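Local atomic coordinates of CurM Sulfotransferase (Moorea producta, PDB entry 4GBM), a protein that probably transfers a sulfonate group from PAPS to an intermediate of curacin biosynthesis, and is seen here with the spent nucleotide adenosine-3'-5'-diphosphate. Residues L64-F69 against E86-T91; Y159-R164 against S304-E309; H217-E222 against S233-F238. The protein carries 2 engineered substitutions. All blocks are in the same frame, centred on the assembly; numbering follows the deposited sequence.

Contact 1: L64-F69 against E86-T91. With ZN (zinc ion), chain F; ZN (zinc ion), chain B; SO4 (sulfate ion), chain Q.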
loop_
_atom_site.group_PDB
_atom_site.type_symbol
_atom_site.label_atom_id
_atom_site.label_comp_id
_atom_site.label_asym_id
_atom_site.label_seq_id
_atom_site.Cartn_x
_atom_site.Cartn_y
_atom_site.Cartn_z
ATOM N N LEU A 64 -2.317 -4.882 6.875
ATOM C CA LEU A 64 -3.185 -5.653 7.770
ATOM C C LEU A 64 -3.427 -7.072 7.269
ATOM O O LEU A 64 -3.772 -7.956 8.061
ATOM C CB LEU A 64 -4.527 -4.934 7.950
ATOM C CG LEU A 64 -4.473 -3.545 8.591
ATOM C CD1 LEU A 64 -5.824 -2.857 8.472
ATOM C CD2 LEU A 64 -4.012 -3.618 10.040
ATOM N N HIS A 65 -3.267 -7.292 5.962
ATOM C CA HIS A 65 -3.501 -8.612 5.348
ATOM C C HIS A 65 -4.890 -9.198 5.670
ATOM O O HIS A 65 -5.028 -10.400 5.915
ATOM C CB HIS A 65 -2.384 -9.610 5.722
ATOM C CG HIS A 65 -0.997 -9.062 5.558
ATOM N ND1 HIS A 65 -0.403 -8.900 4.328
ATOM C CD2 HIS A 65 -0.090 -8.640 6.470
ATOM C CE1 HIS A 65 0.814 -8.412 4.485
ATOM N NE2 HIS A 65 1.024 -8.234 5.776
ATOM N N LEU A 66 -5.907 -8.342 5.639
ATOM C CA LEU A 66 -7.287 -8.763 5.888
ATOM C C LEU A 66 -8.063 -8.946 4.583
ATOM O O LEU A 66 -8.688 -9.989 4.369
ATOM C CB LEU A 66 -8.000 -7.745 6.781
ATOM C CG LEU A 66 -7.526 -7.609 8.234
ATOM C CD1 LEU A 66 -8.201 -6.416 8.880
ATOM C CD2 LEU A 66 -7.807 -8.878 9.033
ATOM N N LEU A 67 -7.987 -7.939 3.710
ATOM C CA LEU A 67 -8.806 -7.885 2.493
ATOM C C LEU A 67 -8.815 -9.155 1.616
ATOM O O LEU A 67 -9.861 -9.487 1.056
ATOM C CB LEU A 67 -8.461 -6.647 1.651
ATOM C CG LEU A 67 -9.471 -6.235 0.575
ATOM C CD1 LEU A 67 -10.830 -5.860 1.186
ATOM C CD2 LEU A 67 -8.902 -5.085 -0.236
ATOM N N PRO A 68 -7.674 -9.873 1.495
ATOM C CA PRO A 68 -7.703 -11.075 0.649
ATOM C C PRO A 68 -8.496 -12.274 1.201
ATOM O O PRO A 68 -8.711 -13.243 0.469
ATOM C CB PRO A 68 -6.219 -11.456 0.529
ATOM C CG PRO A 68 -5.468 -10.214 0.871
ATOM C CD PRO A 68 -6.300 -9.561 1.929
ATOM N N PHE A 69 -8.931 -12.213 2.462
ATOM C CA PHE A 69 -9.522 -13.382 3.136
ATOM C C PHE A 69 -10.972 -13.174 3.559
ATOM O O PHE A 69 -11.399 -12.043 3.796
ATOM C CB PHE A 69 -8.682 -13.762 4.355
ATOM C CG PHE A 69 -7.227 -13.947 4.043
ATOM C CD1 PHE A 69 -6.788 -15.093 3.380
ATOM C CD2 PHE A 69 -6.299 -12.974 4.386
ATOM C CE1 PHE A 69 -5.446 -15.264 3.076
ATOM C CE2 PHE A 69 -4.950 -13.141 4.089
ATOM C CZ PHE A 69 -4.526 -14.288 3.431
ATOM N N GLU A 86 3.455 -7.699 11.122
ATOM C CA GLU A 86 2.696 -7.463 12.349
ATOM C C GLU A 86 1.806 -6.221 12.322
ATOM O O GLU A 86 1.453 -5.697 13.378
ATOM C CB GLU A 86 3.652 -7.394 13.540
ATOM C CG GLU A 86 4.388 -8.698 13.787
ATOM C CD GLU A 86 5.252 -8.682 15.027
ATOM O OE1 GLU A 86 5.772 -9.758 15.367
ATOM O OE2 GLU A 86 5.419 -7.614 15.662
ATOM N N GLY A 87 1.435 -5.761 11.125
ATOM C CA GLY A 87 0.531 -4.614 10.989
ATOM C C GLY A 87 -0.696 -4.719 11.879
ATOM O O GLY A 87 -1.045 -3.772 12.590
ATOM N N LEU A 88 -1.354 -5.874 11.845
ATOM C CA LEU A 88 -2.553 -6.079 12.661
ATOM C C LEU A 88 -2.237 -6.093 14.155
ATOM O O LEU A 88 -2.935 -5.452 14.943
ATOM C CB LEU A 88 -3.299 -7.350 12.235
ATOM C CG LEU A 88 -4.681 -7.584 12.862
ATOM C CD1 LEU A 88 -5.680 -6.494 12.445
ATOM C CD2 LEU A 88 -5.196 -8.960 12.464
ATOM N N GLN A 89 -1.173 -6.798 14.535
ATOM C CA GLN A 89 -0.708 -6.819 15.928
ATOM C C GLN A 89 -0.359 -5.416 16.431
ATOM O O GLN A 89 -0.782 -5.023 17.517
ATOM C CB GLN A 89 0.485 -7.763 16.077
ATOM C CG GLN A 89 0.861 -8.085 17.505
ATOM C CD GLN A 89 2.079 -8.992 17.593
ATOM O OE1 GLN A 89 3.178 -8.543 17.910
ATOM N NE2 GLN A 89 1.886 -10.274 17.302
ATOM N N LYS A 90 0.387 -4.657 15.625
ATOM C CA LYS A 90 0.747 -3.282 15.968
ATOM C C LYS A 90 -0.464 -2.369 16.055
ATOM O O LYS A 90 -0.497 -1.459 16.888
ATOM C CB LYS A 90 1.764 -2.710 14.970
ATOM C CG LYS A 90 3.170 -3.253 15.160
ATOM C CD LYS A 90 4.126 -2.680 14.124
ATOM C CE LYS A 90 5.541 -3.201 14.337
ATOM N NZ LYS A 90 6.106 -2.805 15.655
ATOM N N THR A 91 -1.453 -2.608 15.190
ATOM C CA THR A 91 -2.680 -1.818 15.210
ATOM C C THR A 91 -3.385 -1.936 16.559
ATOM O O THR A 91 -3.683 -0.920 17.188
ATOM C CB THR A 91 -3.619 -2.187 14.038
ATOM O OG1 THR A 91 -3.027 -1.734 12.815
ATOM C CG2 THR A 91 -4.979 -1.529 14.198
HETATM ZN ZN ZN F . -1.060 -9.509 2.397
HETATM ZN ZN ZN B . 6.849 -9.383 17.030
HETATM S S SO4 Q . -0.625 -10.386 12.992
HETATM O O1 SO4 Q . -2.024 -10.356 12.586
HETATM O O2 SO4 Q . 0.132 -11.020 11.912
HETATM O O3 SO4 Q . -0.125 -9.032 13.184
HETATM O O4 SO4 Q . -0.534 -11.186 14.207
HETATM O O HOH W 1 6.124 -8.373 18.594
HETATM O O HOH W 2 0.720 -9.558 1.205
#
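L64 reaches into the first turn of the helix that starts at G87, and its CD2 makes three of the four residue contacts. From CB the chain leaves with CG beside the backbone N (chi1 -62°), and the CD2 branch is the one that touches the helix. There L64 CD2 rests 3.5 Å from T91 OG1, with G87 O and L88 CA also close by. L88 CD1 lies 4.1 Å from the same L64 CD2. The side chains of L64 and T91 cross at about a right angle. T91 OG1 is itself occupied: it donates to G87 O at 2.9 Å, above the carbonyl plane, while T91 N reaches the same oxygen from the opposite face. This is mainly van der Waals packing, a leucine methyl against a helix turn and the threonine hydroxyl, and it joins the loop after strand 58-59 to helix 87-96 in the sulfotransferase fold, with L124 of helix 117-128 touching both L64 and T91. L66 adds a lighter touch, its CD2 4.3 Å from L88 CD2. Beyond the leucines, two zinc ions are held separately: H65 ND1 binds one at 2.1 Å, E86 OE1 the other. A sulfate ion sits beside L88 and accepts a bond from Q89 N.

Contact 2: Y159-R164 against S304-E309. With A3P (adenosine-3'-5'-diphosphate), chain G.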
loop_
_atom_site.group_PDB
_atom_site.type_symbol
_atom_site.label_atom_id
_atom_site.label_comp_id
_atom_site.label_asym_id
_atom_site.label_seq_id
_atom_site.Cartn_x
_atom_site.Cartn_y
_atom_site.Cartn_z
ATOM N N TYR A 159 -10.167 5.903 -3.159
ATOM C CA TYR A 159 -8.994 5.206 -3.668
ATOM C C TYR A 159 -7.919 6.169 -4.105
ATOM O O TYR A 159 -8.153 7.038 -4.949
ATOM C CB TYR A 159 -9.400 4.319 -4.841
ATOM C CG TYR A 159 -10.301 3.210 -4.402
ATOM C CD1 TYR A 159 -9.773 1.991 -3.992
ATOM C CD2 TYR A 159 -11.686 3.375 -4.378
ATOM C CE1 TYR A 159 -10.596 0.962 -3.569
ATOM C CE2 TYR A 159 -12.522 2.351 -3.954
ATOM C CZ TYR A 159 -11.968 1.145 -3.561
ATOM O OH TYR A 159 -12.782 0.130 -3.146
ATOM N N ILE A 160 -6.742 6.018 -3.504
ATOM C CA ILE A 160 -5.557 6.741 -3.937
ATOM C C ILE A 160 -4.763 5.811 -4.844
ATOM O O ILE A 160 -4.297 4.759 -4.397
ATOM C CB ILE A 160 -4.685 7.148 -2.736
ATOM C CG1 ILE A 160 -5.477 8.009 -1.748
ATOM C CG2 ILE A 160 -3.418 7.879 -3.210
ATOM C CD1 ILE A 160 -4.772 8.151 -0.390
ATOM N N TYR A 161 -4.606 6.205 -6.110
ATOM C CA TYR A 161 -3.874 5.410 -7.087
ATOM C C TYR A 161 -2.483 5.997 -7.216
ATOM O O TYR A 161 -2.304 7.073 -7.795
ATOM C CB TYR A 161 -4.626 5.413 -8.427
ATOM C CG TYR A 161 -3.958 4.689 -9.584
ATOM C CD1 TYR A 161 -3.025 3.661 -9.379
ATOM C CD2 TYR A 161 -4.294 5.017 -10.895
ATOM C CE1 TYR A 161 -2.434 3.006 -10.462
ATOM C CE2 TYR A 161 -3.716 4.370 -11.982
ATOM C CZ TYR A 161 -2.793 3.363 -11.759
ATOM O OH TYR A 161 -2.221 2.750 -12.836
ATOM N N LEU A 162 -1.516 5.297 -6.628
ATOM C CA LEU A 162 -0.117 5.721 -6.626
ATOM C C LEU A 162 0.626 5.017 -7.758
ATOM O O LEU A 162 0.611 3.789 -7.842
ATOM C CB LEU A 162 0.518 5.401 -5.268
ATOM C CG LEU A 162 2.013 5.675 -5.096
ATOM C CD1 LEU A 162 2.359 7.163 -5.240
ATOM C CD2 LEU A 162 2.464 5.143 -3.746
ATOM N N VAL A 163 1.248 5.812 -8.628
ATOM C CA VAL A 163 1.983 5.298 -9.786
ATOM C C VAL A 163 3.442 5.751 -9.761
ATOM O O VAL A 163 3.755 6.828 -9.254
ATOM C CB VAL A 163 1.326 5.704 -11.143
ATOM C CG1 VAL A 163 -0.064 5.119 -11.278
ATOM C CG2 VAL A 163 1.276 7.215 -11.325
ATOM N N ARG A 164 4.325 4.907 -10.291
ATOM C CA ARG A 164 5.737 5.253 -10.449
ATOM C C ARG A 164 6.209 4.784 -11.822
ATOM O O ARG A 164 5.674 3.824 -12.367
ATOM C CB ARG A 164 6.576 4.630 -9.325
ATOM C CG ARG A 164 8.030 5.096 -9.337
ATOM C CD ARG A 164 8.789 4.550 -8.162
ATOM N NE ARG A 164 10.133 5.121 -8.118
ATOM C CZ ARG A 164 11.071 4.735 -7.263
ATOM N NH1 ARG A 164 10.824 3.742 -6.417
ATOM N NH2 ARG A 164 12.260 5.327 -7.264
ATOM N N SER A 304 2.166 4.944 -21.656
ATOM C CA SER A 304 1.600 6.062 -22.412
ATOM C C SER A 304 0.313 6.566 -21.770
ATOM O O SER A 304 0.108 7.783 -21.634
ATOM C CB SER A 304 1.349 5.661 -23.867
ATOM O OG SER A 304 2.570 5.419 -24.540
ATOM N N GLN A 305 -0.549 5.637 -21.359
ATOM C CA GLN A 305 -1.804 6.021 -20.710
ATOM C C GLN A 305 -1.540 6.791 -19.424
ATOM O O GLN A 305 -2.289 7.711 -19.078
ATOM C CB GLN A 305 -2.710 4.821 -20.426
ATOM C CG GLN A 305 -4.110 5.265 -20.007
ATOM C CD GLN A 305 -5.062 4.133 -19.675
ATOM O OE1 GLN A 305 -4.848 2.979 -20.055
ATOM N NE2 GLN A 305 -6.141 4.469 -18.976
ATOM N N LEU A 306 -0.464 6.416 -18.736
ATOM C CA LEU A 306 -0.059 7.070 -17.494
ATOM C C LEU A 306 0.851 8.279 -17.707
ATOM O O LEU A 306 1.347 8.850 -16.739
ATOM C CB LEU A 306 0.622 6.059 -16.564
ATOM C CG LEU A 306 -0.257 4.918 -16.047
ATOM C CD1 LEU A 306 0.582 3.923 -15.249
ATOM C CD2 LEU A 306 -1.414 5.441 -15.186
ATOM N N SER A 307 1.069 8.654 -18.968
ATOM C CA SER A 307 1.887 9.824 -19.324
ATOM C C SER A 307 3.360 9.735 -18.908
ATOM O O SER A 307 3.984 10.761 -18.623
ATOM C CB SER A 307 1.264 11.120 -18.773
ATOM O OG SER A 307 -0.017 11.341 -19.331
ATOM N N TYR A 308 3.916 8.526 -18.873
ATOM C CA TYR A 308 5.348 8.360 -18.642
ATOM C C TYR A 308 6.123 8.288 -19.957
ATOM O O TYR A 308 5.711 7.590 -20.886
ATOM C CB TYR A 308 5.627 7.101 -17.816
ATOM C CG TYR A 308 5.373 7.259 -16.335
ATOM C CD1 TYR A 308 6.098 8.182 -15.579
ATOM C CD2 TYR A 308 4.410 6.489 -15.689
ATOM C CE1 TYR A 308 5.872 8.330 -14.221
ATOM C CE2 TYR A 308 4.176 6.630 -14.329
ATOM C CZ TYR A 308 4.911 7.547 -13.601
ATOM O OH TYR A 308 4.682 7.680 -12.254
ATOM N N GLU A 309 7.243 9.009 -20.014
ATOM C CA GLU A 309 8.146 9.007 -21.164
ATOM C C GLU A 309 9.134 7.863 -21.052
ATOM O O GLU A 309 9.628 7.564 -19.962
ATOM C CB GLU A 309 8.939 10.317 -21.228
ATOM C CG GLU A 309 8.102 11.582 -21.273
ATOM C CD GLU A 309 8.927 12.838 -21.033
ATOM O OE1 GLU A 309 10.151 12.825 -21.308
ATOM O OE2 GLU A 309 8.348 13.844 -20.566
HETATM P P1 A3P G . 14.034 1.247 -3.359
HETATM O O1P A3P G . 14.204 -0.185 -3.799
HETATM O O2P A3P G . 14.508 1.503 -1.951
HETATM O O3P A3P G . 14.517 2.238 -4.380
HETATM P P2 A3P G . 7.067 0.516 -1.639
HETATM O O4P A3P G . 5.843 0.713 -2.475
HETATM O O5P A3P G . 7.660 -0.864 -1.671
HETATM O O6P A3P G . 6.923 1.074 -0.248
HETATM O "O5'" A3P G . 8.199 1.418 -2.361
HETATM C "C5'" A3P G . 9.564 1.285 -1.952
HETATM C "C4'" A3P G . 10.320 2.412 -2.611
HETATM O "O4'" A3P G . 9.943 3.646 -1.989
HETATM C "C3'" A3P G . 11.816 2.326 -2.380
HETATM O "O3'" A3P G . 12.417 1.422 -3.320
HETATM C "C2'" A3P G . 12.226 3.782 -2.562
HETATM O "O2'" A3P G . 12.510 4.067 -3.935
HETATM C "C1'" A3P G . 10.999 4.585 -2.144
HETATM N N9 A3P G . 11.243 5.258 -0.843
HETATM C C8 A3P G . 11.317 4.694 0.381
HETATM N N7 A3P G . 11.585 5.622 1.337
HETATM C C5 A3P G . 11.688 6.810 0.704
HETATM C C6 A3P G . 11.953 8.215 1.095
HETATM N N6 A3P G . 12.157 8.530 2.397
HETATM N N1 A3P G . 11.973 9.149 0.107
HETATM C C2 A3P G . 11.754 8.842 -1.192
HETATM N N3 A3P G . 11.500 7.585 -1.611
HETATM C C4 A3P G . 11.454 6.567 -0.721
#
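Y308 and L306 reach from the C-terminal segment onto the last residues of strand 158-163, and the closest packing is at the Y308 end. The hydroxyl oxygen of Y308 lies 3.2 Å from R164 CA and 3.3 Å from V163 O, and V163 CG2 comes within 3.6 Å of the same Y308 OH. The Y308 side chain crosses that of V163 obliquely, and Y308 CZ is 3.5 Å from R164 C, bringing the phenol against the main chain where the strand ends. Its polar bond is made outside the two segments, with E222 OE1.

The L306 half is looser. L306 CD2 stands 3.7 Å from Y161 OH and 4.1 Å from V163 CG1, and the leucine crosses Y161 at about a right angle. V163 CG1 lies over one face of the Y161 ring, offset toward the rim; the Y161 hydroxyl is bonded to N201. Nearest the solvent are S304, Q305, S307 and E309, all exposed. The helix ends here in a Schellman motif, S307 taking the positive phi.

The R164 side chain leaves the strand away from the C-terminal segment at its CB. Extended from CG to NE, it presents NH1 to the nucleotide, bonding A3P O2' at 3.0 Å (141°), while R42 O and L282 O accept from its guanidinium as well. The contact thus lays the segment that follows helix 297-305 on the central parallel sheet, beside strand 216-220, with helix 189-208 packed against Y161 and V163.

Contact 3: H217-E222 against S233-F238. With A3P (adenosine-3'-5'-diphosphate), chain G.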
loop_
_atom_site.group_PDB
_atom_site.type_symbol
_atom_site.label_atom_id
_atom_site.label_comp_id
_atom_site.label_asym_id
_atom_site.label_seq_id
_atom_site.Cartn_x
_atom_site.Cartn_y
_atom_site.Cartn_z
ATOM N N HIS A 217 -8.259 9.299 -6.884
ATOM C CA HIS A 217 -7.284 10.373 -6.985
ATOM C C HIS A 217 -5.927 9.773 -7.298
ATOM O O HIS A 217 -5.466 8.891 -6.578
ATOM C CB HIS A 217 -7.226 11.096 -5.634
ATOM C CG HIS A 217 -6.339 12.299 -5.611
ATOM N ND1 HIS A 217 -6.743 13.533 -6.076
ATOM C CD2 HIS A 217 -5.081 12.467 -5.138
ATOM C CE1 HIS A 217 -5.763 14.405 -5.906
ATOM N NE2 HIS A 217 -4.743 13.782 -5.344
ATOM N N GLN A 218 -5.288 10.247 -8.360
ATOM C CA GLN A 218 -3.987 9.713 -8.743
ATOM C C GLN A 218 -2.857 10.530 -8.145
ATOM O O GLN A 218 -2.903 11.763 -8.133
ATOM C CB GLN A 218 -3.844 9.682 -10.269
ATOM C CG GLN A 218 -2.631 8.887 -10.755
ATOM C CD GLN A 218 -2.427 8.994 -12.255
ATOM O OE1 GLN A 218 -1.516 9.681 -12.722
ATOM N NE2 GLN A 218 -3.278 8.320 -13.016
ATOM N N ILE A 219 -1.840 9.830 -7.640
ATOM C CA ILE A 219 -0.599 10.456 -7.196
ATOM C C ILE A 219 0.566 9.819 -7.941
ATOM O O ILE A 219 0.680 8.601 -7.989
ATOM C CB ILE A 219 -0.386 10.293 -5.681
ATOM C CG1 ILE A 219 -1.459 11.085 -4.918
ATOM C CG2 ILE A 219 1.025 10.784 -5.265
ATOM C CD1 ILE A 219 -1.401 10.911 -3.424
ATOM N N ARG A 220 1.418 10.652 -8.527
ATOM C CA ARG A 220 2.642 10.168 -9.153
ATOM C C ARG A 220 3.748 10.237 -8.119
ATOM O O ARG A 220 3.967 11.286 -7.504
ATOM C CB ARG A 220 2.986 11.015 -10.374
ATOM C CG ARG A 220 1.780 11.177 -11.298
ATOM C CD ARG A 220 2.047 12.143 -12.437
ATOM N NE ARG A 220 2.864 11.546 -13.488
ATOM C CZ ARG A 220 2.419 10.663 -14.378
ATOM N NH1 ARG A 220 3.250 10.199 -15.298
ATOM N NH2 ARG A 220 1.152 10.235 -14.356
ATOM N N TYR A 221 4.438 9.113 -7.932
ATOM C CA TYR A 221 5.565 9.049 -7.000
ATOM C C TYR A 221 6.543 10.198 -7.225
ATOM O O TYR A 221 7.066 10.793 -6.267
ATOM C CB TYR A 221 6.303 7.710 -7.141
ATOM C CG TYR A 221 7.609 7.693 -6.390
ATOM C CD1 TYR A 221 7.641 7.441 -5.019
ATOM C CD2 TYR A 221 8.811 7.964 -7.040
ATOM C CE1 TYR A 221 8.841 7.444 -4.314
ATOM C CE2 TYR A 221 10.023 7.969 -6.349
ATOM C CZ TYR A 221 10.030 7.708 -4.991
ATOM O OH TYR A 221 11.229 7.715 -4.324
ATOM N N GLU A 222 6.809 10.495 -8.494
ATOM C CA GLU A 222 7.801 11.508 -8.830
ATOM C C GLU A 222 7.380 12.881 -8.304
ATOM O O GLU A 222 8.218 13.621 -7.787
ATOM C CB GLU A 222 8.072 11.531 -10.340
ATOM C CG GLU A 222 8.709 10.233 -10.895
ATOM C CD GLU A 222 7.735 9.067 -11.058
ATOM O OE1 GLU A 222 6.498 9.264 -11.036
ATOM O OE2 GLU A 222 8.233 7.938 -11.217
ATOM N N SER A 233 -1.301 18.540 -0.244
ATOM C CA SER A 233 -2.380 19.521 -0.123
ATOM C C SER A 233 -3.568 19.124 -1.000
ATOM O O SER A 233 -4.720 19.170 -0.559
ATOM C CB SER A 233 -1.890 20.928 -0.474
ATOM O OG SER A 233 -2.932 21.871 -0.309
ATOM N N GLN A 234 -3.277 18.712 -2.235
ATOM C CA GLN A 234 -4.314 18.245 -3.152
ATOM C C GLN A 234 -4.963 16.950 -2.662
ATOM O O GLN A 234 -6.173 16.755 -2.828
ATOM C CB GLN A 234 -3.750 18.078 -4.567
ATOM C CG GLN A 234 -3.375 19.411 -5.212
ATOM C CD GLN A 234 -2.809 19.273 -6.620
ATOM O OE1 GLN A 234 -2.849 18.201 -7.221
ATOM N NE2 GLN A 234 -2.277 20.371 -7.150
ATOM N N LEU A 235 -4.162 16.071 -2.058
ATOM C CA LEU A 235 -4.687 14.833 -1.466
ATOM C C LEU A 235 -5.614 15.143 -0.286
ATOM O O LEU A 235 -6.665 14.511 -0.128
ATOM C CB LEU A 235 -3.544 13.905 -1.030
ATOM C CG LEU A 235 -3.966 12.607 -0.329
ATOM C CD1 LEU A 235 -4.841 11.760 -1.254
ATOM C CD2 LEU A 235 -2.741 11.837 0.125
ATOM N N CYS A 236 -5.224 16.114 0.533
ATOM C CA CYS A 236 -6.058 16.528 1.669
ATOM C C CYS A 236 -7.419 17.033 1.200
ATOM O O CYS A 236 -8.443 16.721 1.812
ATOM C CB CYS A 236 -5.359 17.594 2.516
ATOM S SG CYS A 236 -4.101 16.911 3.620
ATOM N N ASP A 237 -7.436 17.803 0.113
ATOM C CA ASP A 237 -8.702 18.281 -0.456
ATOM C C ASP A 237 -9.569 17.110 -0.911
ATOM O O ASP A 237 -10.777 17.099 -0.666
ATOM C CB ASP A 237 -8.469 19.260 -1.613
ATOM C CG ASP A 237 -7.814 20.564 -1.163
ATOM O OD1 ASP A 237 -7.914 20.918 0.031
ATOM O OD2 ASP A 237 -7.203 21.243 -2.017
ATOM N N PHE A 238 -8.943 16.115 -1.537
ATOM C CA PHE A 238 -9.659 14.920 -1.983
ATOM C C PHE A 238 -10.263 14.138 -0.808
ATOM O O PHE A 238 -11.414 13.668 -0.870
ATOM C CB PHE A 238 -8.711 14.038 -2.802
ATOM C CG PHE A 238 -9.243 12.667 -3.088
ATOM C CD1 PHE A 238 -10.321 12.489 -3.951
ATOM C CD2 PHE A 238 -8.649 11.550 -2.500
ATOM C CE1 PHE A 238 -10.801 11.209 -4.224
ATOM C CE2 PHE A 238 -9.120 10.260 -2.765
ATOM C CZ PHE A 238 -10.205 10.096 -3.625
HETATM P P1 A3P G . 14.034 1.247 -3.359
HETATM O O1P A3P G . 14.204 -0.185 -3.799
HETATM O O2P A3P G . 14.508 1.503 -1.951
HETATM O O3P A3P G . 14.517 2.238 -4.380
HETATM P P2 A3P G . 7.067 0.516 -1.639
HETATM O O4P A3P G . 5.843 0.713 -2.475
HETATM O O5P A3P G . 7.660 -0.864 -1.671
HETATM O O6P A3P G . 6.923 1.074 -0.248
HETATM O "O5'" A3P G . 8.199 1.418 -2.361
HETATM C "C5'" A3P G . 9.564 1.285 -1.952
HETATM C "C4'" A3P G . 10.320 2.412 -2.611
HETATM O "O4'" A3P G . 9.943 3.646 -1.989
HETATM C "C3'" A3P G . 11.816 2.326 -2.380
HETATM O "O3'" A3P G . 12.417 1.422 -3.320
HETATM C "C2'" A3P G . 12.226 3.782 -2.562
HETATM O "O2'" A3P G . 12.510 4.067 -3.935
HETATM C "C1'" A3P G . 10.999 4.585 -2.144
HETATM N N9 A3P G . 11.243 5.258 -0.843
HETATM C C8 A3P G . 11.317 4.694 0.381
HETATM N N7 A3P G . 11.585 5.622 1.337
HETATM C C5 A3P G . 11.688 6.810 0.704
HETATM C C6 A3P G . 11.953 8.215 1.095
HETATM N N6 A3P G . 12.157 8.530 2.397
HETATM N N1 A3P G . 11.973 9.149 0.107
HETATM C C2 A3P G . 11.754 8.842 -1.192
HETATM N N3 A3P G . 11.500 7.585 -1.611
HETATM C C4 A3P G . 11.454 6.567 -0.721
#
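H217 and F238 both start with CG anti to the backbone N (chi1 -175° for H217), which sends both CG atoms into the gap between strand and helix, where the rings overlap. The two side chains slide past one another in opposite directions, so each ring also receives the other's CB. H217 CB sits 3.4 Å from the F238 ring centroid, a CH-pi contact over the centre of the face. In return F238 CB lies over one face of the imidazole, offset toward its rim. The rings form an offset stack, centroids 5.0 Å apart and planes at 19°. An alanine in place of F238 would probably leave H217 CB without the ring face it rests on and end the stack, though CB would still lie over the imidazole. L235 reaches both H217 and I219, its CD1 4.0 Å from H217 CD2 and its CD2 3.9 Å from I219 CD1. Helix 233-238 runs nearly antiparallel to strand 217-220, their axes approaching to 9.8 Å. Y221 OH donates to A3P N3 at 2.7 Å. A helix antiparallel to the edge strand of a parallel sheet, with nucleotide at the strand's C-terminal end, is typical of the P-loop-related sulfotransferase fold.

Overall arrangement
Contact 1 comes first along the chain and closes before contact 2 opens; contact 3 is nested inside the long loop that contact 2 closes. The centre of contact 1 lies about 27 Å from that of contact 2 and about 25 Å from that of contact 3. The centres of contacts 2 and 3 lie about 12 Å apart and the two touch, Y308 OH meeting E222 OE1. They use neighbouring strands of one parallel sheet, 158-163 and 216-220, met by the segment that follows helix 297-305 and by helix 228-239. Both reach the nucleotide, so sheet edge, C-terminal segment and pocket connect; contact 1, across the chain's centre, joins the loop after strand 58-59 to helix 87-96.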